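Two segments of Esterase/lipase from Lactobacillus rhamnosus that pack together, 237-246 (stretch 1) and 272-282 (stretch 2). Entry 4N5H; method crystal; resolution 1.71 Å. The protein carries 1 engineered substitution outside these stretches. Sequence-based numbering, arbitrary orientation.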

# COMPACT_ATOMS: atom_id res chain seq x y z
N LEU A 237 -7.44 -32.26 -17.18
CA LEU A 237 -6.79 -31.37 -18.10
C LEU A 237 -7.72 -30.17 -18.31
O LEU A 237 -8.85 -30.35 -18.74
CB LEU A 237 -6.49 -32.02 -19.44
CG LEU A 237 -5.94 -31.15 -20.52
CD1 LEU A 237 -4.59 -30.54 -20.06
CD2 LEU A 237 -5.75 -31.98 -21.82
N ILE A 238 -7.19 -29.00 -17.96
CA ILE A 238 -7.88 -27.71 -17.99
C ILE A 238 -7.23 -26.80 -18.97
O ILE A 238 -6.01 -26.65 -19.00
CB ILE A 238 -7.85 -27.10 -16.59
CG1 ILE A 238 -8.61 -27.98 -15.61
CG2 ILE A 238 -8.36 -25.67 -16.57
CD1 ILE A 238 -8.33 -27.68 -14.14
N GLY A 239 -8.05 -26.08 -19.76
CA GLY A 239 -7.51 -25.14 -20.73
C GLY A 239 -8.59 -24.76 -21.71
O GLY A 239 -9.77 -24.59 -21.31
N GLY A 240 -8.21 -24.58 -22.97
CA GLY A 240 -9.21 -24.24 -23.95
C GLY A 240 -8.65 -23.83 -25.26
O GLY A 240 -7.44 -23.61 -25.42
N GLN A 241 -9.55 -23.66 -26.26
CA GLN A 241 -9.12 -23.33 -27.58
C GLN A 241 -8.54 -21.95 -27.73
O GLN A 241 -7.83 -21.72 -28.71
CB GLN A 241 -10.33 -23.47 -28.53
CG GLN A 241 -10.86 -24.85 -28.52
CD GLN A 241 -11.92 -25.06 -29.58
OE1 GLN A 241 -12.86 -24.29 -29.69
NE2 GLN A 241 -11.78 -26.15 -30.32
N ASN A 242 -8.69 -21.02 -26.77
CA ASN A 242 -8.01 -19.76 -26.78
C ASN A 242 -6.72 -19.73 -25.95
O ASN A 242 -6.11 -18.69 -25.78
CB ASN A 242 -8.97 -18.60 -26.40
CG ASN A 242 -9.66 -18.04 -27.64
OD1 ASN A 242 -8.98 -17.62 -28.56
ND2 ASN A 242 -10.97 -18.13 -27.69
N ASP A 243 -6.30 -20.87 -25.40
CA ASP A 243 -4.95 -21.01 -24.84
C ASP A 243 -3.91 -20.92 -25.96
O ASP A 243 -4.01 -21.65 -26.91
CB ASP A 243 -4.92 -22.38 -24.12
CG ASP A 243 -3.53 -22.75 -23.61
OD1 ASP A 243 -2.73 -21.81 -23.36
OD2 ASP A 243 -3.29 -23.94 -23.44
N SER A 244 -2.97 -20.03 -25.88
CA SER A 244 -1.91 -19.96 -26.84
C SER A 244 -1.15 -21.30 -26.92
O SER A 244 -0.65 -21.61 -27.98
CB SER A 244 -0.91 -18.91 -26.44
OG SER A 244 -0.47 -19.04 -25.10
N PHE A 245 -1.17 -22.11 -25.86
CA PHE A 245 -0.61 -23.49 -25.87
C PHE A 245 -1.60 -24.58 -26.07
O PHE A 245 -1.37 -25.74 -25.71
CB PHE A 245 0.16 -23.72 -24.56
CG PHE A 245 1.44 -22.94 -24.48
CD1 PHE A 245 1.46 -21.70 -23.88
CD2 PHE A 245 2.58 -23.42 -25.09
CE1 PHE A 245 2.62 -20.96 -23.69
CE2 PHE A 245 3.76 -22.64 -24.98
CZ PHE A 245 3.77 -21.46 -24.22
N TYR A 246 -2.71 -24.34 -26.75
CA TYR A 246 -3.73 -25.35 -26.91
C TYR A 246 -3.15 -26.58 -27.64
O TYR A 246 -3.56 -27.70 -27.37
CB TYR A 246 -4.93 -24.79 -27.71
CG TYR A 246 -6.07 -25.73 -27.92
CD1 TYR A 246 -6.73 -26.44 -26.86
CD2 TYR A 246 -6.52 -25.99 -29.24
CE1 TYR A 246 -7.79 -27.26 -27.07
CE2 TYR A 246 -7.60 -26.84 -29.43
CZ TYR A 246 -8.24 -27.46 -28.37
OH TYR A 246 -9.27 -28.30 -28.58
N ALA A 272 -16.58 -19.53 -26.10
CA ALA A 272 -16.67 -18.98 -24.74
C ALA A 272 -15.80 -17.73 -24.53
O ALA A 272 -15.87 -17.04 -23.48
CB ALA A 272 -16.26 -20.01 -23.69
N GLY A 273 -15.06 -17.32 -25.52
CA GLY A 273 -14.56 -15.98 -25.56
C GLY A 273 -13.01 -15.84 -25.62
O GLY A 273 -12.28 -16.69 -25.16
N PRO A 274 -12.54 -14.69 -26.09
CA PRO A 274 -11.16 -14.46 -26.24
C PRO A 274 -10.40 -14.20 -24.92
O PRO A 274 -9.15 -14.20 -24.88
CB PRO A 274 -11.15 -13.21 -27.10
CG PRO A 274 -12.34 -12.47 -26.71
CD PRO A 274 -13.35 -13.54 -26.55
N HIS A 275 -11.18 -13.86 -23.88
CA HIS A 275 -10.57 -13.62 -22.59
C HIS A 275 -10.07 -14.89 -21.91
O HIS A 275 -9.26 -14.80 -20.96
CB HIS A 275 -11.58 -12.87 -21.69
CG HIS A 275 -12.88 -13.57 -21.54
ND1 HIS A 275 -13.77 -13.73 -22.60
CD2 HIS A 275 -13.46 -14.17 -20.48
CE1 HIS A 275 -14.85 -14.35 -22.17
NE2 HIS A 275 -14.69 -14.62 -20.89
N LEU A 276 -10.52 -16.07 -22.37
CA LEU A 276 -10.16 -17.36 -21.72
C LEU A 276 -8.83 -17.79 -22.31
O LEU A 276 -8.68 -18.82 -22.99
CB LEU A 276 -11.27 -18.34 -21.98
CG LEU A 276 -12.58 -17.91 -21.40
CD1 LEU A 276 -13.55 -19.04 -21.58
CD2 LEU A 276 -12.51 -17.48 -19.94
N LYS A 277 -7.85 -16.96 -22.00
CA LYS A 277 -6.49 -17.11 -22.50
C LYS A 277 -5.69 -18.14 -21.68
O LYS A 277 -6.20 -18.75 -20.79
CB LYS A 277 -5.79 -15.76 -22.41
CG LYS A 277 -5.59 -15.22 -20.97
CD LYS A 277 -4.67 -14.01 -20.92
CE LYS A 277 -3.19 -14.44 -21.04
NZ LYS A 277 -2.56 -15.20 -19.93
N HIS A 278 -4.41 -18.30 -22.04
CA HIS A 278 -3.50 -19.18 -21.28
C HIS A 278 -3.61 -18.86 -19.83
O HIS A 278 -3.51 -17.73 -19.41
CB HIS A 278 -2.07 -18.86 -21.78
CG HIS A 278 -1.02 -19.76 -21.23
ND1 HIS A 278 -1.00 -21.11 -21.49
CD2 HIS A 278 0.09 -19.49 -20.51
CE1 HIS A 278 0.04 -21.65 -20.87
NE2 HIS A 278 0.74 -20.68 -20.32
N VAL A 279 -3.81 -19.92 -19.06
CA VAL A 279 -3.87 -19.94 -17.63
C VAL A 279 -4.79 -18.90 -16.99
O VAL A 279 -4.50 -18.39 -15.92
CB VAL A 279 -2.48 -19.94 -16.93
CG1 VAL A 279 -1.65 -21.15 -17.41
CG2 VAL A 279 -1.73 -18.67 -17.09
N PHE A 280 -5.91 -18.61 -17.64
CA PHE A 280 -6.78 -17.50 -17.19
C PHE A 280 -7.32 -17.74 -15.80
O PHE A 280 -7.44 -16.80 -15.02
CB PHE A 280 -7.95 -17.24 -18.18
CG PHE A 280 -9.03 -18.28 -18.06
CD1 PHE A 280 -10.04 -18.18 -17.10
CD2 PHE A 280 -9.04 -19.44 -18.90
CE1 PHE A 280 -10.99 -19.21 -16.96
CE2 PHE A 280 -9.98 -20.42 -18.81
CZ PHE A 280 -10.99 -20.32 -17.81
N ASN A 281 -7.56 -18.98 -15.48
CA ASN A 281 -8.16 -19.35 -14.16
C ASN A 281 -7.25 -19.27 -12.95
O ASN A 281 -7.68 -19.23 -11.81
CB ASN A 281 -8.87 -20.69 -14.23
CG ASN A 281 -7.95 -21.81 -14.57
OD1 ASN A 281 -7.33 -21.79 -15.66
ND2 ASN A 281 -7.71 -22.69 -13.65
N VAL A 282 -5.98 -19.24 -13.24
CA VAL A 282 -4.92 -18.97 -12.29
C VAL A 282 -4.64 -17.44 -12.15
O VAL A 282 -4.46 -16.90 -11.02
CB VAL A 282 -3.61 -19.64 -12.71
CG1 VAL A 282 -2.45 -19.35 -11.73
CG2 VAL A 282 -3.81 -21.17 -12.73
O HOH W 1 -12.34 -19.48 -25.22
O HOH W 2 -10.14 -21.01 -24.21
O HOH W 3 -3.21 -17.17 -24.48

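Stretch 1 enters as a strand and breaks into two successive type I turns, and most of its contact with stretch 2 is made beyond the strand. I238 points its CA-to-CB bond toward the other stretch, and its CG2 lies 4.1 Å from OD1 of N281, a loose packing of a buried branched side chain against an amide whose ND2 is satisfied elsewhere in the structure. G239 and G240 follow without side chains. The first turn, G240 to D243, is closed by D243 N donating to G240 O at 3.0 Å.

N242 is one of the two residues most covered here. Its CB, directed toward the partner, sits 3.4 Å from L276 O, while its ND2 comes within 3.2 Å of G273 O. Two waters bridge the residue to the same carbonyls, water 1 from its side-chain ND2 and water 2 from its backbone N: water 1 accepts from N242 ND2 (3.1 Å) and donates to G273 O (2.8 Å), and water 2 accepts from N242 N (2.9 Å) and donates to L276 O (2.9 Å). The rule is that one asparagine can reach two backbone carbonyls of a neighbouring loop, by its side-chain amide and by its backbone NH, each through a water. G273 is suited to its place by its backbone angles of 121/159: a CB there would jam against the preceding carbonyl and clash with CE1 of H275.

D243 accepts a direct hydrogen bond from H278. The CA atoms of D243 and H278 are 4.3 Å apart, and although the aspartate's CA-to-CB bond runs sideways, its t rotamer brings the carboxylate nearer. H278 ND1 donates to D243 OD1 at 2.6 Å, with the acceptor near the plane of the imidazole, where the N-H of ND1 points. The same OD1 accepts from F245 N at 3.0 Å, so one oxygen both organises its own turn and grips the partner. The second turn, D243 to Y246, is closed by Y246 N to D243 O at 3.0 Å.

S244 lies exposed beside this bond, its OG 3.7 Å from H278 CB, and water 3 accepts from both S244 N (3.2 Å) and H278 N (2.9 Å), tying the two backbones together. F245, at a helix N-cap position, completes the site: its CD1 lies over one face of the H278 ring, 3.3 Å from CE1. The rings meet obliquely, planes at 48° and centroids 4.8 Å apart. Histidine thus offers polar edge and ring face at once, while Y246 stays out of contact.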